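Local coordinates for protein putative phosphomannomutase (Thermus thermophilus, PDB 1TUO) that is a putative phosphomannomutase of the phosphohexose mutase family, probably a magnesium-dependent phosphosugar mutase, at residues A[403-411]-A[450-461]; A[70-81]-A[145-154]. All coordinates share one frame; numbering follows the deposited sequence.

Contact 2 comes first along the chain. It closes a loop of 63 residues within the first alpha/beta/alpha domain, where 145-154 runs along the last turns of helix 61-75 and adds strand 152-154 beside strand 78-82. The chain then builds the second and third alpha/beta/alpha domains. Contact 1 closes a loop of 38 residues in the C-terminal domain. There the turn before strand 410-414 meets helix 448-459, and most of the strands of the antiparallel sheet lie in between. The two contacts are in series, so neither nests in nor crosses the other. The centres of contact 1 and contact 2 are about 54 Å apart, on opposite sides of the chain's centre.

Contact 1 (A[403-411]-A[450-461]); sequences RPLAGLTPK and LVRALLEEARKL
L405 packs against the last turns of helix 448-459, which lies on the antiparallel sheet of the C-terminal domain. The segment 403-411 leads into edge strand 410-414 and carries a type II' beta turn from L405 to L408. Contact across the two segments is mainly apolar. L405 is the hub. Its CG is anti to the carbonyl carbon (chi1 -53°), which points the side chain at the helix. CD1 presses on A458 CB at 3.3 Å, tighter than usual, while CD2 meets L461 CD2 at 3.6 Å. Further along the turn, L408 CD1 lies 3.8 Å from L454 CD2, the side chains crossing at about a right angle. L408 and L450 point at each other tip to tip. A406 CB also leans on L454 CD2, at 4.1 Å. Y423 of strand 419-423 touches both L405 and L408, so the turn is packed against sheet as well as helix. Two charged side chains add to the contact. E457 bends at chi2 and forms a salt bridge with K460 of the same segment, while its CG brushes A406 N. R403 runs extended past L461 in the opposite direction, and its CD sits 3.3 Å from L461 CD2.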
loop_
_atom_site.group_PDB
_atom_site.type_symbol
_atom_site.label_atom_id
_atom_site.label_comp_id
_atom_site.label_asym_id
_atom_site.label_seq_id
_atom_site.Cartn_x
_atom_site.Cartn_y
_atom_site.Cartn_z
ATOM N N ARG A 403 -6.791 31.491 2.014
ATOM C CA ARG A 403 -5.736 32.445 2.338
ATOM C C ARG A 403 -4.558 32.254 1.384
ATOM O O ARG A 403 -3.900 31.213 1.402
ATOM C CB ARG A 403 -5.263 32.240 3.780
ATOM C CG ARG A 403 -6.381 32.178 4.811
ATOM C CD ARG A 403 -5.829 31.908 6.205
ATOM N NE ARG A 403 -6.886 31.746 7.203
ATOM C CZ ARG A 403 -6.668 31.561 8.503
ATOM N NH1 ARG A 403 -5.428 31.512 8.972
ATOM N NH2 ARG A 403 -7.690 31.428 9.335
ATOM N N PRO A 404 -4.278 33.259 0.539
ATOM C CA PRO A 404 -3.167 33.174 -0.415
ATOM C C PRO A 404 -1.829 32.996 0.302
ATOM O O PRO A 404 -1.602 33.588 1.355
ATOM C CB PRO A 404 -3.259 34.496 -1.169
ATOM C CG PRO A 404 -3.806 35.432 -0.133
ATOM C CD PRO A 404 -4.896 34.597 0.500
ATOM N N LEU A 405 -0.952 32.176 -0.271
ATOM C CA LEU A 405 0.353 31.910 0.329
ATOM C C LEU A 405 1.480 32.183 -0.660
ATOM O O LEU A 405 1.363 31.886 -1.849
ATOM C CB LEU A 405 0.413 30.462 0.813
ATOM C CG LEU A 405 -0.735 30.040 1.735
ATOM C CD1 LEU A 405 -0.567 28.583 2.116
ATOM C CD2 LEU A 405 -0.756 30.919 2.978
ATOM N N ALA A 406 2.580 32.737 -0.158
ATOM C CA ALA A 406 3.704 33.085 -1.012
ATOM C C ALA A 406 3.171 34.139 -1.977
ATOM O O ALA A 406 2.350 34.970 -1.590
ATOM C CB ALA A 406 4.202 31.865 -1.769
ATOM N N GLY A 407 3.624 34.111 -3.224
ATOM C CA GLY A 407 3.153 35.093 -4.184
ATOM C C GLY A 407 2.163 34.502 -5.167
ATOM O O GLY A 407 2.104 34.914 -6.329
ATOM N N LEU A 408 1.377 33.536 -4.699
ATOM C CA LEU A 408 0.400 32.870 -5.552
ATOM C C LEU A 408 -1.035 33.346 -5.349
ATOM O O LEU A 408 -1.508 33.485 -4.219
ATOM C CB LEU A 408 0.460 31.357 -5.330
ATOM C CG LEU A 408 1.839 30.695 -5.398
ATOM C CD1 LEU A 408 1.669 29.187 -5.268
ATOM C CD2 LEU A 408 2.529 31.042 -6.707
ATOM N N THR A 409 -1.720 33.577 -6.464
ATOM C CA THR A 409 -3.110 34.020 -6.449
ATOM C C THR A 409 -4.014 32.785 -6.442
ATOM O O THR A 409 -4.008 32.003 -7.393
ATOM C CB THR A 409 -3.432 34.856 -7.704
ATOM O OG1 THR A 409 -2.452 35.892 -7.853
ATOM C CG2 THR A 409 -4.817 35.481 -7.591
ATOM N N PRO A 410 -4.799 32.593 -5.368
ATOM C CA PRO A 410 -5.698 31.436 -5.276
ATOM C C PRO A 410 -6.666 31.321 -6.457
ATOM O O PRO A 410 -7.026 32.318 -7.082
ATOM C CB PRO A 410 -6.408 31.651 -3.938
ATOM C CG PRO A 410 -6.354 33.136 -3.745
ATOM C CD PRO A 410 -4.964 33.478 -4.201
ATOM N N LYS A 411 -7.078 30.092 -6.751
ATOM C CA LYS A 411 -7.982 29.822 -7.861
ATOM C C LYS A 411 -9.133 28.918 -7.416
ATOM O O LYS A 411 -9.626 28.096 -8.192
ATOM C CB LYS A 411 -7.199 29.160 -8.999
ATOM C CG LYS A 411 -7.944 29.043 -10.316
ATOM C CD LYS A 411 -7.051 28.429 -11.385
ATOM C CE LYS A 411 -7.764 28.347 -12.725
ATOM N NZ LYS A 411 -6.890 27.761 -13.779
ATOM N N LEU A 450 9.341 26.247 -4.288
ATOM C CA LEU A 450 8.007 26.800 -4.075
ATOM C C LEU A 450 7.255 25.927 -3.086
ATOM O O LEU A 450 6.472 26.425 -2.275
ATOM C CB LEU A 450 7.229 26.884 -5.388
ATOM C CG LEU A 450 5.808 27.440 -5.233
ATOM C CD1 LEU A 450 5.856 28.822 -4.572
ATOM C CD2 LEU A 450 5.148 27.534 -6.594
ATOM N N VAL A 451 7.477 24.618 -3.165
ATOM C CA VAL A 451 6.843 23.701 -2.231
ATOM C C VAL A 451 7.255 24.105 -0.813
ATOM O O VAL A 451 6.411 24.251 0.067
ATOM C CB VAL A 451 7.288 22.240 -2.481
ATOM C CG1 VAL A 451 6.850 21.341 -1.327
ATOM C CG2 VAL A 451 6.688 21.744 -3.788
ATOM N N ARG A 452 8.557 24.302 -0.602
ATOM C CA ARG A 452 9.043 24.682 0.723
ATOM C C ARG A 452 8.504 26.037 1.179
ATOM O O ARG A 452 8.132 26.198 2.346
ATOM C CB ARG A 452 10.579 24.693 0.756
ATOM C CG ARG A 452 11.177 25.143 2.096
ATOM C CD ARG A 452 10.714 24.269 3.265
ATOM N NE ARG A 452 11.273 24.702 4.549
ATOM C CZ ARG A 452 12.548 24.560 4.907
ATOM N NH1 ARG A 452 13.418 23.989 4.084
ATOM N NH2 ARG A 452 12.958 25.005 6.089
ATOM N N ALA A 453 8.457 27.008 0.270
ATOM C CA ALA A 453 7.947 28.336 0.610
ATOM C C ALA A 453 6.475 28.227 1.019
ATOM O O ALA A 453 6.055 28.772 2.043
ATOM C CB ALA A 453 8.093 29.282 -0.583
ATOM N N LEU A 454 5.691 27.506 0.222
ATOM C CA LEU A 454 4.275 27.330 0.527
ATOM C C LEU A 454 4.061 26.731 1.908
ATOM O O LEU A 454 3.210 27.196 2.666
ATOM C CB LEU A 454 3.611 26.435 -0.521
ATOM C CG LEU A 454 3.362 27.114 -1.865
ATOM C CD1 LEU A 454 2.914 26.084 -2.894
ATOM C CD2 LEU A 454 2.310 28.199 -1.689
ATOM N N LEU A 455 4.825 25.695 2.231
ATOM C CA LEU A 455 4.703 25.051 3.529
ATOM C C LEU A 455 5.059 26.022 4.647
ATOM O O LEU A 455 4.429 26.018 5.701
ATOM C CB LEU A 455 5.602 23.815 3.599
ATOM C CG LEU A 455 5.095 22.568 2.863
ATOM C CD1 LEU A 455 6.171 21.500 2.821
ATOM C CD2 LEU A 455 3.854 22.042 3.568
ATOM N N GLU A 456 6.066 26.859 4.414
ATOM C CA GLU A 456 6.478 27.832 5.423
ATOM C C GLU A 456 5.397 28.875 5.699
ATOM O O GLU A 456 5.198 29.279 6.844
ATOM C CB GLU A 456 7.765 28.541 4.986
ATOM C CG GLU A 456 9.028 27.690 5.080
ATOM C CD GLU A 456 9.352 27.278 6.505
ATOM O OE1 GLU A 456 9.084 28.074 7.431
ATOM O OE2 GLU A 456 9.889 26.165 6.699
ATOM N N GLU A 457 4.706 29.320 4.654
ATOM C CA GLU A 457 3.656 30.319 4.821
ATOM C C GLU A 457 2.361 29.662 5.299
ATOM O O GLU A 457 1.624 30.233 6.103
ATOM C CB GLU A 457 3.399 31.055 3.503
ATOM C CG GLU A 457 4.619 31.736 2.885
ATOM C CD GLU A 457 5.160 32.886 3.721
ATOM O OE1 GLU A 457 6.021 33.628 3.205
ATOM O OE2 GLU A 457 4.735 33.047 4.884
ATOM N N ALA A 458 2.079 28.463 4.796
ATOM C CA ALA A 458 0.869 27.746 5.190
ATOM C C ALA A 458 0.936 27.406 6.675
ATOM O O ALA A 458 -0.066 27.467 7.389
ATOM C CB ALA A 458 0.725 26.471 4.367
ATOM N N ARG A 459 2.134 27.056 7.127
ATOM C CA ARG A 459 2.385 26.689 8.517
ATOM C C ARG A 459 1.969 27.788 9.500
ATOM O O ARG A 459 1.297 27.523 10.502
ATOM C CB ARG A 459 3.874 26.388 8.681
ATOM C CG ARG A 459 4.263 25.649 9.941
ATOM C CD ARG A 459 5.732 25.271 9.857
ATOM N NE ARG A 459 6.141 24.336 10.900
ATOM C CZ ARG A 459 7.294 23.675 10.887
ATOM N NH1 ARG A 459 8.145 23.852 9.887
ATOM N NH2 ARG A 459 7.595 22.833 11.867
ATOM N N LYS A 460 2.372 29.020 9.207
ATOM C CA LYS A 460 2.058 30.157 10.065
ATOM C C LYS A 460 0.556 30.403 10.185
ATOM O O LYS A 460 0.120 31.280 10.931
ATOM C CB LYS A 460 2.748 31.418 9.538
ATOM C CG LYS A 460 4.253 31.268 9.364
ATOM C CD LYS A 460 4.923 32.600 9.057
ATOM C CE LYS A 460 4.378 33.230 7.789
ATOM N NZ LYS A 460 5.049 34.527 7.486
ATOM N N LEU A 461 -0.228 29.618 9.455
ATOM C CA LEU A 461 -1.680 29.741 9.478
ATOM C C LEU A 461 -2.305 28.756 10.458
ATOM O O LEU A 461 -3.500 28.827 10.747
ATOM C CB LEU A 461 -2.244 29.511 8.073
ATOM C CG LEU A 461 -2.783 30.736 7.327
ATOM C CD1 LEU A 461 -1.901 31.948 7.572
ATOM C CD2 LEU A 461 -2.866 30.416 5.844
#

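Contact 2 (A[70-81]-A[145-154]); sequences GHLAGMGLKVVL and RALEGAYETL
L81 and Y151 lie side by side and point the same way, with L81 CD2 3.8 Å from Y151 CE1. The Y151 side chain takes the position between backbone N and carbonyl carbon (chi1 55°). Its ring thereby fits between strand 78-81 and the end of helix 61-75: CE1 faces L81, and CE2 comes within 3.5 Å of G70 N. Y151 CB packs on V79 CB. R66 of the same helix also touches Y151. The backbone of L81 is held at both ends. L81 N gives a nearly straight bond to E152 O (2.8 Å, 172° at the hydrogen), and L81 O accepts from L154 N. With E152 N bonded to V79 O, this makes a parallel strand pair. It places 152-154 next to 78-82 in the mixed sheet of the first alpha/beta/alpha domain. Beside the pair, V80 CG1 meets L154 CD1. One water joins V79 N to A150 O, and another links K78 NZ to E152 OE1.

L147 packs at the helix side of the contact. It reaches over H71 with CB 3.9 Å from the ring centroid, a CH-pi contact only 7° off the normal. L147 CD2 runs on past G74 to M75 CG. H71 ND1 is hydrogen-bonded to H33, and NE2 to E37, both on helix 29-45. Backbones come close here: G74 and G149 have CA atoms 4.2 Å apart, and G74 CA makes a CA-H...O contact with E148 O. The helix ends just beyond in a Schellman motif at G76, with G76 N bonded back to A73 O and L77 N to L72 O.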
loop_
_atom_site.group_PDB
_atom_site.type_symbol
_atom_site.label_atom_id
_atom_site.label_comp_id
_atom_site.label_asym_id
_atom_site.label_seq_id
_atom_site.Cartn_x
_atom_site.Cartn_y
_atom_site.Cartn_z
ATOM N N GLY A 70 -6.834 -20.011 15.994
ATOM C CA GLY A 70 -7.402 -21.004 16.885
ATOM C C GLY A 70 -8.775 -20.595 17.385
ATOM O O GLY A 70 -9.692 -21.417 17.432
ATOM N N HIS A 71 -8.923 -19.329 17.763
ATOM C CA HIS A 71 -10.202 -18.837 18.264
ATOM C C HIS A 71 -11.310 -18.965 17.214
ATOM O O HIS A 71 -12.411 -19.457 17.509
ATOM C CB HIS A 71 -10.067 -17.375 18.712
ATOM C CG HIS A 71 -11.220 -16.884 19.535
ATOM N ND1 HIS A 71 -11.058 -16.332 20.789
ATOM C CD2 HIS A 71 -12.550 -16.859 19.282
ATOM C CE1 HIS A 71 -12.239 -15.990 21.273
ATOM N NE2 HIS A 71 -13.163 -16.299 20.378
ATOM N N LEU A 72 -11.029 -18.526 15.988
ATOM C CA LEU A 72 -12.028 -18.604 14.931
ATOM C C LEU A 72 -12.380 -20.062 14.649
ATOM O O LEU A 72 -13.547 -20.393 14.453
ATOM C CB LEU A 72 -11.514 -17.918 13.659
ATOM C CG LEU A 72 -11.314 -16.402 13.780
ATOM C CD1 LEU A 72 -10.744 -15.857 12.468
ATOM C CD2 LEU A 72 -12.649 -15.724 14.116
ATOM N N ALA A 73 -11.374 -20.930 14.643
ATOM C CA ALA A 73 -11.592 -22.353 14.395
ATOM C C ALA A 73 -12.474 -22.949 15.495
ATOM O O ALA A 73 -13.339 -23.790 15.228
ATOM C CB ALA A 73 -10.248 -23.087 14.332
ATOM N N GLY A 74 -12.249 -22.512 16.730
ATOM C CA GLY A 74 -13.039 -23.001 17.848
ATOM C C GLY A 74 -14.490 -22.548 17.783
ATOM O O GLY A 74 -15.362 -23.145 18.419
ATOM N N MET A 75 -14.754 -21.492 17.016
ATOM C CA MET A 75 -16.112 -20.977 16.876
ATOM C C MET A 75 -16.873 -21.662 15.744
ATOM O O MET A 75 -18.075 -21.469 15.606
ATOM C CB MET A 75 -16.089 -19.467 16.628
ATOM C CG MET A 75 -15.656 -18.655 17.835
ATOM S SD MET A 75 -15.659 -16.894 17.488
ATOM C CE MET A 75 -17.441 -16.560 17.401
ATOM N N GLY A 76 -16.172 -22.443 14.926
ATOM C CA GLY A 76 -16.842 -23.137 13.836
ATOM C C GLY A 76 -16.412 -22.749 12.432
ATOM O O GLY A 76 -16.873 -23.339 11.450
ATOM N N LEU A 77 -15.548 -21.747 12.315
ATOM C CA LEU A 77 -15.069 -21.337 11.002
ATOM C C LEU A 77 -13.948 -22.270 10.575
ATOM O O LEU A 77 -13.220 -22.793 11.418
ATOM C CB LEU A 77 -14.517 -19.904 11.037
ATOM C CG LEU A 77 -15.466 -18.718 11.227
ATOM C CD1 LEU A 77 -16.580 -18.795 10.192
ATOM C CD2 LEU A 77 -16.040 -18.719 12.621
ATOM N N LYS A 78 -13.818 -22.507 9.274
ATOM C CA LYS A 78 -12.713 -23.331 8.805
ATOM C C LYS A 78 -11.590 -22.307 8.706
ATOM O O LYS A 78 -11.802 -21.216 8.191
ATOM C CB LYS A 78 -13.002 -23.923 7.427
ATOM C CG LYS A 78 -11.902 -24.854 6.934
ATOM C CD LYS A 78 -12.283 -25.526 5.625
ATOM C CE LYS A 78 -11.268 -26.592 5.243
ATOM N NZ LYS A 78 -11.694 -27.349 4.033
ATOM N N VAL A 79 -10.403 -22.637 9.198
ATOM C CA VAL A 79 -9.318 -21.663 9.157
ATOM C C VAL A 79 -8.034 -22.151 8.505
ATOM O O VAL A 79 -7.647 -23.310 8.652
ATOM C CB VAL A 79 -8.956 -21.183 10.590
ATOM C CG1 VAL A 79 -7.824 -20.163 10.535
ATOM C CG2 VAL A 79 -10.174 -20.580 11.269
ATOM N N VAL A 80 -7.388 -21.245 7.778
ATOM C CA VAL A 80 -6.108 -21.515 7.144
ATOM C C VAL A 80 -5.181 -20.380 7.554
ATOM O O VAL A 80 -5.476 -19.213 7.308
ATOM C CB VAL A 80 -6.197 -21.526 5.601
ATOM C CG1 VAL A 80 -4.794 -21.468 5.000
ATOM C CG2 VAL A 80 -6.913 -22.787 5.127
ATOM N N LEU A 81 -4.078 -20.724 8.209
ATOM C CA LEU A 81 -3.101 -19.727 8.620
ATOM C C LEU A 81 -1.965 -19.833 7.611
ATOM O O LEU A 81 -1.465 -20.923 7.354
ATOM C CB LEU A 81 -2.569 -20.031 10.026
ATOM C CG LEU A 81 -1.387 -19.164 10.490
ATOM C CD1 LEU A 81 -1.840 -17.721 10.667
ATOM C CD2 LEU A 81 -0.823 -19.710 11.808
ATOM N N ARG A 145 -12.888 -15.168 25.920
ATOM C CA ARG A 145 -12.034 -16.247 26.383
ATOM C C ARG A 145 -11.007 -16.617 25.318
ATOM O O ARG A 145 -11.186 -16.367 24.134
ATOM C CB ARG A 145 -12.918 -17.455 26.696
ATOM C CG ARG A 145 -14.328 -17.049 27.123
ATOM C CD ARG A 145 -15.334 -18.193 26.951
ATOM N NE ARG A 145 -16.438 -18.056 27.906
ATOM C CZ ARG A 145 -17.303 -19.083 28.000
ATOM N NH1 ARG A 145 -16.934 -19.952 27.076
ATOM N NH2 ARG A 145 -18.420 -19.284 28.705
ATOM N N ALA A 146 -9.891 -17.202 25.745
ATOM C CA ALA A 146 -8.831 -17.586 24.817
ATOM C C ALA A 146 -9.150 -18.945 24.201
ATOM O O ALA A 146 -8.441 -19.929 24.418
ATOM C CB ALA A 146 -7.485 -17.630 25.539
ATOM N N LEU A 147 -10.229 -18.977 23.426
ATOM C CA LEU A 147 -10.696 -20.186 22.761
ATOM C C LEU A 147 -9.685 -20.723 21.747
ATOM O O LEU A 147 -9.036 -19.955 21.039
ATOM C CB LEU A 147 -12.025 -19.891 22.064
ATOM C CG LEU A 147 -12.755 -21.038 21.368
ATOM C CD1 LEU A 147 -13.053 -22.155 22.363
ATOM C CD2 LEU A 147 -14.041 -20.497 20.755
ATOM N N GLU A 148 -9.563 -22.046 21.685
ATOM C CA GLU A 148 -8.637 -22.703 20.765
ATOM C C GLU A 148 -9.380 -23.586 19.766
ATOM O O GLU A 148 -10.567 -23.855 19.928
ATOM C CB GLU A 148 -7.630 -23.552 21.548
ATOM C CG GLU A 148 -6.739 -22.754 22.488
ATOM C CD GLU A 148 -5.852 -23.638 23.346
ATOM O OE1 GLU A 148 -5.090 -24.450 22.778
ATOM O OE2 GLU A 148 -5.915 -23.521 24.588
ATOM N N GLY A 149 -8.673 -24.039 18.735
ATOM C CA GLY A 149 -9.290 -24.884 17.728
ATOM C C GLY A 149 -8.283 -25.300 16.676
ATOM O O GLY A 149 -7.271 -24.629 16.487
ATOM N N ALA A 150 -8.554 -26.403 15.986
ATOM C CA ALA A 150 -7.642 -26.893 14.955
ATOM C C ALA A 150 -7.787 -26.146 13.628
ATOM O O ALA A 150 -8.895 -25.826 13.200
ATOM C CB ALA A 150 -7.867 -28.384 14.734
ATOM N N TYR A 151 -6.654 -25.874 12.986
ATOM C CA TYR A 151 -6.637 -25.184 11.701
ATOM C C TYR A 151 -5.424 -25.631 10.902
ATOM O O TYR A 151 -4.488 -26.211 11.454
ATOM C CB TYR A 151 -6.608 -23.662 11.910
ATOM C CG TYR A 151 -5.478 -23.176 12.790
ATOM C CD1 TYR A 151 -4.213 -22.922 12.261
ATOM C CD2 TYR A 151 -5.672 -22.985 14.157
ATOM C CE1 TYR A 151 -3.169 -22.489 13.070
ATOM C CE2 TYR A 151 -4.635 -22.553 14.978
ATOM C CZ TYR A 151 -3.387 -22.306 14.429
ATOM O OH TYR A 151 -2.362 -21.873 15.239
ATOM N N GLU A 152 -5.449 -25.379 9.599
ATOM C CA GLU A 152 -4.338 -25.761 8.739
ATOM C C GLU A 152 -3.402 -24.580 8.551
ATOM O O GLU A 152 -3.820 -23.430 8.648
ATOM C CB GLU A 152 -4.851 -26.189 7.365
ATOM C CG GLU A 152 -5.982 -27.196 7.406
ATOM C CD GLU A 152 -6.464 -27.585 6.020
ATOM O OE1 GLU A 152 -6.668 -26.682 5.182
ATOM O OE2 GLU A 152 -6.649 -28.797 5.774
ATOM N N THR A 153 -2.132 -24.877 8.294
ATOM C CA THR A 153 -1.134 -23.847 8.038
ATOM C C THR A 153 -0.643 -24.164 6.626
ATOM O O THR A 153 -0.103 -25.245 6.376
ATOM C CB THR A 153 0.028 -23.919 9.048
ATOM O OG1 THR A 153 -0.472 -23.671 10.369
ATOM C CG2 THR A 153 1.086 -22.880 8.711
ATOM N N LEU A 154 -0.842 -23.229 5.702
ATOM C CA LEU A 154 -0.464 -23.450 4.310
ATOM C C LEU A 154 0.472 -22.406 3.712
ATOM O O LEU A 154 0.489 -21.249 4.132
ATOM C CB LEU A 154 -1.728 -23.525 3.449
ATOM C CG LEU A 154 -2.807 -24.545 3.833
ATOM C CD1 LEU A 154 -3.933 -24.480 2.805
ATOM C CD2 LEU A 154 -2.221 -25.955 3.894
HETATM O O HOH W 1 -8.930 -27.312 2.865
HETATM O O HOH W 2 -10.080 -25.067 10.815
HETATM O O HOH W 3 -8.468 -25.322 7.047
#